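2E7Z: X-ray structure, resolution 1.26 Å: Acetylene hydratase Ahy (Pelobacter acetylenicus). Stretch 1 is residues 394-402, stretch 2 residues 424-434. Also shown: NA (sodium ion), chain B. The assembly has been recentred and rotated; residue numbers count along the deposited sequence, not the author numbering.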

ATOM      1  N   LEU A 394       6.853 -13.742   8.275  1.00  7.22           N
ATOM      2  CA  LEU A 394       6.127 -14.748   7.505  1.00  7.24           C
ATOM      3  C   LEU A 394       7.069 -15.511   6.559  1.00  6.48           C
ATOM      4  O   LEU A 394       7.077 -16.752   6.540  1.00  6.53           O
ATOM      5  CB  LEU A 394       4.994 -14.095   6.728  1.00  7.19           C
ATOM      6  CG  LEU A 394       4.196 -15.060   5.853  1.00  7.28           C
ATOM      7  CD1 LEU A 394       3.528 -16.211   6.698  1.00  9.85           C
ATOM      8  CD2 LEU A 394       3.181 -14.269   5.061  1.00  9.41           C
ATOM      9  N   PHE A 395       7.851 -14.773   5.758  1.00  6.14           N
ATOM     10  CA  PHE A 395       8.748 -15.450   4.822  1.00  7.02           C
ATOM     11  C   PHE A 395       9.829 -16.215   5.560  1.00  6.44           C
ATOM     12  O   PHE A 395      10.260 -17.269   5.153  1.00  6.99           O
ATOM     13  CB  PHE A 395       9.337 -14.470   3.798  1.00  7.74           C
ATOM     14  CG  PHE A 395       8.334 -14.006   2.781  1.00  7.85           C
ATOM     15  CD1 PHE A 395       7.785 -14.896   1.857  1.00  9.10           C
ATOM     16  CD2 PHE A 395       7.930 -12.680   2.754  1.00  9.34           C
ATOM     17  CE1 PHE A 395       6.855 -14.451   0.921  1.00  9.70           C
ATOM     18  CE2 PHE A 395       7.009 -12.212   1.843  1.00 11.10           C
ATOM     19  CZ  PHE A 395       6.466 -13.100   0.916  1.00 11.46           C
ATOM     20  N   THR A 396      10.244 -15.701   6.713  1.00  7.75           N
ATOM     21  CA  THR A 396      11.233 -16.433   7.505  1.00  7.52           C
ATOM     22  C   THR A 396      10.667 -17.740   8.046  1.00  7.81           C
ATOM     23  O   THR A 396      11.350 -18.757   8.041  1.00  7.96           O
ATOM     24  CB  THR A 396      11.783 -15.540   8.624  1.00  8.57           C
ATOM     25  OG1 THR A 396      12.498 -14.466   8.010  1.00  8.95           O
ATOM     26  CG2 THR A 396      12.722 -16.293   9.531  1.00  8.97           C
ATOM     27  N   ALA A 397       9.400 -17.737   8.451  1.00  7.02           N
ATOM     28  CA  ALA A 397       8.802 -18.985   8.941  1.00  7.38           C
ATOM     29  C   ALA A 397       8.649 -19.951   7.783  1.00  7.54           C
ATOM     30  O   ALA A 397       8.902 -21.141   7.910  1.00  7.76           O
ATOM     31  CB  ALA A 397       7.459 -18.705   9.591  1.00  7.22           C
ATOM     32  N   MET A 398       8.242 -19.417   6.639  1.00  6.90           N
ATOM     33  CA  MET A 398       8.178 -20.235   5.418  1.00  6.79           C
ATOM     34  C   MET A 398       9.521 -20.892   5.086  1.00  6.99           C
ATOM     35  O   MET A 398       9.587 -22.100   4.806  1.00  7.81           O
ATOM     36  CB  MET A 398       7.680 -19.406   4.235  1.00  7.13           C
ATOM     37  CG  MET A 398       6.215 -19.025   4.392  1.00  6.95           C
ATOM     38  SD  MET A 398       5.740 -17.671   3.277  1.00  7.73           S
ATOM     39  CE  MET A 398       5.828 -18.516   1.663  1.00  9.86           C
ATOM     40  N   ALA A 399      10.591 -20.108   5.176  1.00  7.16           N
ATOM     41  CA  ALA A 399      11.928 -20.539   4.778  1.00  7.23           C
ATOM     42  C   ALA A 399      12.611 -21.447   5.799  1.00  7.36           C
ATOM     43  O   ALA A 399      13.284 -22.404   5.444  1.00  8.66           O
ATOM     44  CB  ALA A 399      12.815 -19.301   4.520  1.00  7.97           C
ATOM     45  N   THR A 400      12.466 -21.117   7.086  1.00  7.59           N
ATOM     46  CA  THR A 400      13.260 -21.777   8.143  1.00  8.76           C
ATOM     47  C   THR A 400      12.454 -22.690   9.055  1.00  8.97           C
ATOM     48  O   THR A 400      13.038 -23.425   9.839  1.00  9.43           O
ATOM     49  CB  THR A 400      13.972 -20.762   9.077  1.00  9.06           C
ATOM     50  OG1 THR A 400      12.990 -20.040   9.827  1.00  9.30           O
ATOM     51  CG2 THR A 400      14.864 -19.805   8.252  1.00 10.29           C
ATOM     52  N   GLU A 401      11.130 -22.602   8.981  1.00  8.08           N
ATOM     53  CA  GLU A 401      10.222 -23.332   9.867  1.00  8.32           C
ATOM     54  C   GLU A 401      10.246 -22.782  11.301  1.00  8.73           C
ATOM     55  O   GLU A 401       9.722 -23.419  12.223  1.00  9.55           O
ATOM     56  CB  GLU A 401      10.465 -24.864   9.849  1.00  8.18           C
ATOM     57  CG  GLU A 401      10.522 -25.383   8.418  1.00  9.54           C
ATOM     58  CD  GLU A 401      10.151 -26.847   8.260  1.00 10.10           C
ATOM     59  OE1 GLU A 401       9.582 -27.406   9.204  1.00 12.88           O
ATOM     60  OE2 GLU A 401      10.421 -27.394   7.168  1.00  9.55           O
ATOM     61  N   LYS A 402      10.830 -21.590  11.526  1.00  8.84           N
ATOM     62  CA  LYS A 402      10.870 -20.967  12.867  1.00 10.04           C
ATOM     63  C   LYS A 402      10.166 -19.624  12.808  1.00  8.90           C
ATOM     64  O   LYS A 402      10.329 -18.884  11.820  1.00  8.75           O
ATOM     65  CB  LYS A 402      12.314 -20.791  13.323  1.00 11.01           C
ATOM     66  CG  LYS A 402      13.037 -22.113  13.584  1.00 13.31           C
ATOM     67  CD  LYS A 402      12.476 -22.832  14.796  1.00 18.36           C
ATOM     68  CE  LYS A 402      13.226 -24.149  15.026  1.00 22.08           C
ATOM     69  NZ  LYS A 402      12.342 -25.153  15.633  1.00 26.46           N
ATOM     70  N   GLN A 424      15.247 -12.759  -2.174  1.00  7.30           N
ATOM     71  CA  GLN A 424      15.876 -14.081  -2.103  1.00  8.44           C
ATOM     72  C   GLN A 424      15.202 -14.932  -1.002  1.00  7.24           C
ATOM     73  O   GLN A 424      15.047 -16.151  -1.151  1.00  7.33           O
ATOM     74  CB  GLN A 424      17.375 -13.910  -1.850  1.00  9.41           C
ATOM     75  CG  GLN A 424      18.069 -13.005  -2.827  1.00 13.28           C
ATOM     76  CD  GLN A 424      18.139 -11.480  -2.465  1.00 14.64           C
ATOM     77  OE1 GLN A 424      17.277 -10.874  -1.773  1.00 11.53           O
ATOM     78  NE2 GLN A 424      19.182 -10.857  -2.977  1.00 16.72           N
ATOM     79  N   ASN A 425      14.848 -14.313   0.121  1.00  7.62           N
ATOM     80  CA  ASN A 425      14.255 -15.048   1.215  1.00  7.96           C
ATOM     81  C   ASN A 425      12.801 -15.387   0.878  1.00  7.24           C
ATOM     82  O   ASN A 425      12.304 -16.433   1.262  1.00  7.77           O
ATOM     83  CB  ASN A 425      14.354 -14.260   2.526  1.00  7.64           C
ATOM     84  CG  ASN A 425      14.116 -15.113   3.701  1.00  8.49           C
ATOM     85  OD1 ASN A 425      14.673 -16.220   3.799  1.00  9.77           O
ATOM     86  ND2 ASN A 425      13.293 -14.617   4.626  1.00 10.21           N
ATOM     87  N   ALA A 426      12.119 -14.505   0.152  1.00  6.88           N
ATOM     88  CA  ALA A 426      10.765 -14.822  -0.257  1.00  7.77           C
ATOM     89  C   ALA A 426      10.796 -16.043  -1.182  1.00  7.07           C
ATOM     90  O   ALA A 426       9.954 -16.923  -1.053  1.00  6.94           O
ATOM     91  CB  ALA A 426      10.085 -13.637  -0.910  1.00  7.98           C
ATOM     92  N   LEU A 427      11.782 -16.102  -2.085  1.00  7.32           N
ATOM     93  CA  LEU A 427      11.956 -17.267  -2.951  1.00  7.02           C
ATOM     94  C   LEU A 427      12.214 -18.522  -2.095  1.00  6.97           C
ATOM     95  O   LEU A 427      11.586 -19.563  -2.304  1.00  6.81           O
ATOM     96  CB  LEU A 427      13.081 -17.044  -3.967  1.00  7.35           C
ATOM     97  CG  LEU A 427      13.350 -18.278  -4.835  1.00  7.74           C
ATOM     98  CD1 LEU A 427      12.121 -18.735  -5.643  1.00  8.76           C
ATOM     99  CD2 LEU A 427      14.524 -17.943  -5.748  1.00  8.75           C
ATOM    100  N   LYS A 428      13.124 -18.419  -1.117  1.00  7.13           N
ATOM    101  CA  LYS A 428      13.421 -19.562  -0.269  1.00  7.39           C
ATOM    102  C   LYS A 428      12.141 -20.025   0.465  1.00  6.78           C
ATOM    103  O   LYS A 428      11.858 -21.222   0.573  1.00  7.55           O
ATOM    104  CB  LYS A 428      14.525 -19.224   0.755  1.00  7.36           C
ATOM    105  CG  LYS A 428      14.829 -20.399   1.662  1.00  8.11           C
ATOM    106  CD  LYS A 428      15.937 -20.120   2.630  1.00  8.92           C
ATOM    107  CE  LYS A 428      16.028 -21.317   3.557  1.00 11.47           C
ATOM    108  NZ  LYS A 428      17.223 -21.281   4.433  1.00 11.48           N
ATOM    109  N   GLY A 429      11.375 -19.057   0.962  1.00  6.86           N
ATOM    110  CA  GLY A 429      10.121 -19.353   1.663  1.00  6.89           C
ATOM    111  C   GLY A 429       9.153 -20.104   0.760  1.00  6.70           C
ATOM    112  O   GLY A 429       8.619 -21.138   1.116  1.00  6.77           O
ATOM    113  N   LEU A 430       8.945 -19.579  -0.454  1.00  6.45           N
ATOM    114  CA  LEU A 430       8.062 -20.236  -1.430  1.00  6.92           C
ATOM    115  C   LEU A 430       8.564 -21.645  -1.795  1.00  7.33           C
ATOM    116  O   LEU A 430       7.774 -22.590  -1.871  1.00  7.64           O
ATOM    117  CB  LEU A 430       7.911 -19.349  -2.689  1.00  7.13           C
ATOM    118  CG  LEU A 430       7.074 -18.090  -2.388  1.00  8.95           C
ATOM    119  CD1 LEU A 430       7.247 -17.109  -3.580  1.00  9.74           C
ATOM    120  CD2 LEU A 430       5.608 -18.444  -2.192  1.00 10.18           C
ATOM    121  N   MET A 431       9.872 -21.804  -1.971  1.00  7.36           N
ATOM    122  CA  MET A 431      10.435 -23.118  -2.315  1.00  7.58           C
ATOM    123  C   MET A 431      10.294 -24.143  -1.174  1.00  8.48           C
ATOM    124  O   MET A 431      10.421 -25.340  -1.417  1.00  8.80           O
ATOM    125  CB  MET A 431      11.905 -22.990  -2.755  1.00  8.38           C
ATOM    126  CG  MET A 431      12.078 -22.297  -4.105  1.00  9.02           C
ATOM    127  SD  MET A 431      11.308 -23.245  -5.433  1.00 10.03           S
ATOM    128  CE  MET A 431      12.272 -24.765  -5.402  1.00 11.52           C
ATOM    129  N   ASN A 432      10.005 -23.694   0.045  1.00  7.94           N
ATOM    130  CA  ASN A 432       9.818 -24.629   1.164  1.00  7.56           C
ATOM    131  C   ASN A 432       8.347 -24.937   1.450  1.00  7.36           C
ATOM    132  O   ASN A 432       8.052 -25.615   2.419  1.00  9.10           O
ATOM    133  CB  ASN A 432      10.503 -24.065   2.413  1.00  7.65           C
ATOM    134  CG  ASN A 432      10.759 -25.115   3.476  1.00  8.67           C
ATOM    135  OD1 ASN A 432      10.652 -24.828   4.677  1.00 12.20           O
ATOM    136  ND2 ASN A 432      11.135 -26.287   3.074  1.00  8.19           N
ATOM    137  N   GLN A 433       7.448 -24.461   0.590  1.00  6.94           N
ATOM    138  CA  GLN A 433       6.007 -24.711   0.740  1.00  7.78           C
ATOM    139  C   GLN A 433       5.597 -26.073   0.237  1.00  8.49           C
ATOM    140  O   GLN A 433       6.185 -26.585  -0.702  1.00  8.67           O
ATOM    141  CB  GLN A 433       5.181 -23.627   0.020  1.00  7.92           C
ATOM    142  CG  GLN A 433       5.393 -22.214   0.555  1.00  6.95           C
ATOM    143  CD  GLN A 433       5.175 -22.192   2.062  1.00  7.65           C
ATOM    144  OE1 GLN A 433       4.042 -22.204   2.518  1.00  7.54           O
ATOM    145  NE2 GLN A 433       6.262 -22.191   2.836  1.00  7.25           N
ATOM    146  N   ASP A 434       4.584 -26.641   0.894  1.00  8.11           N
ATOM    147  CA  ASP A 434       3.943 -27.868   0.407  1.00  9.02           C
ATOM    148  C   ASP A 434       2.780 -27.551  -0.542  1.00  8.66           C
ATOM    149  O   ASP A 434       2.450 -28.363  -1.401  1.00 10.60           O
ATOM    150  CB  ASP A 434       3.432 -28.689   1.592  1.00  9.87           C
ATOM    151  CG  ASP A 434       4.542 -29.282   2.408  1.00 13.13           C
ATOM    152  OD1 ASP A 434       5.628 -29.550   1.850  1.00 17.60           O
ATOM    153  OD2 ASP A 434       4.316 -29.493   3.608  1.00 17.26           O
TER
HETATM  154 NA    NA B1001      11.860 -28.708   6.500  1.00  8.15          NA
HETATM  155  O   HOH W   1      11.099 -28.432   4.491  1.00 10.83           O
HETATM  156  O   HOH W   2      13.175 -27.123   6.254  1.00 11.67           O
HETATM  157  O   HOH W   3      13.299 -30.059   5.750  1.00  9.61           O

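The two helices, 394-400 and 424-431, cross at 50° with their axes 7.0 Å apart at closest approach, and G429 occupies the crossing. Its CA lies 3.8 Å from A399 CA, 3.6 Å from A399 N and 3.5 Å from M398 CB. An ideal CB built on G429 would sit 3.0 Å from M398 CB and 3.2 Å from F395 O, so glycine leaves the room this close approach requires. A399, with its single methyl, completes the tight spot: A399 CB reaches K428 CG at 3.7 Å and N425 OD1, also at 3.7 Å.

No clear hydrogen bond links the stretches; the evidence points to packing, with 543 Å² buried. F395 points its CA-to-CB bond toward the partner helix, and chi1 of -72° (m) with chi2 of -66° lays one ring face over A426. A426 CB is 3.9 Å from the F395 ring centroid and 14° off the ring normal, a CH-pi contact that suits a small methyl.

The CA-to-CB bond of M398 points sideways relative to the other stretch. Its m, t, p conformation carries M398 CE to within 3.9 Å of L430 CD2, an apolar contact made by the end of a leucine whose CA-to-CB bond points away. K428 is extended, all four chi angles t, and its aliphatic chain runs past A399, with K428 CE 3.5 Å from A399 O.

Beyond the second helix, Q433 folds back with chi1 and chi2 both m. Q433 NE2 donates to G429 O at 3.1 Å, a bond within its own stretch, and in this conformation Q433 NE2 also lies 3.4 Å from M398 CB.

A sodium ion adds an indirect link. E401 OE2 coordinates NA at 2.1 Å, and water 1 coordinates NA at 2.2 Å. N432 ND2 donates a hydrogen bond to water 1 at 2.6 Å. N432 OD1 lies 2.9 Å from M398 O, but both are acceptors.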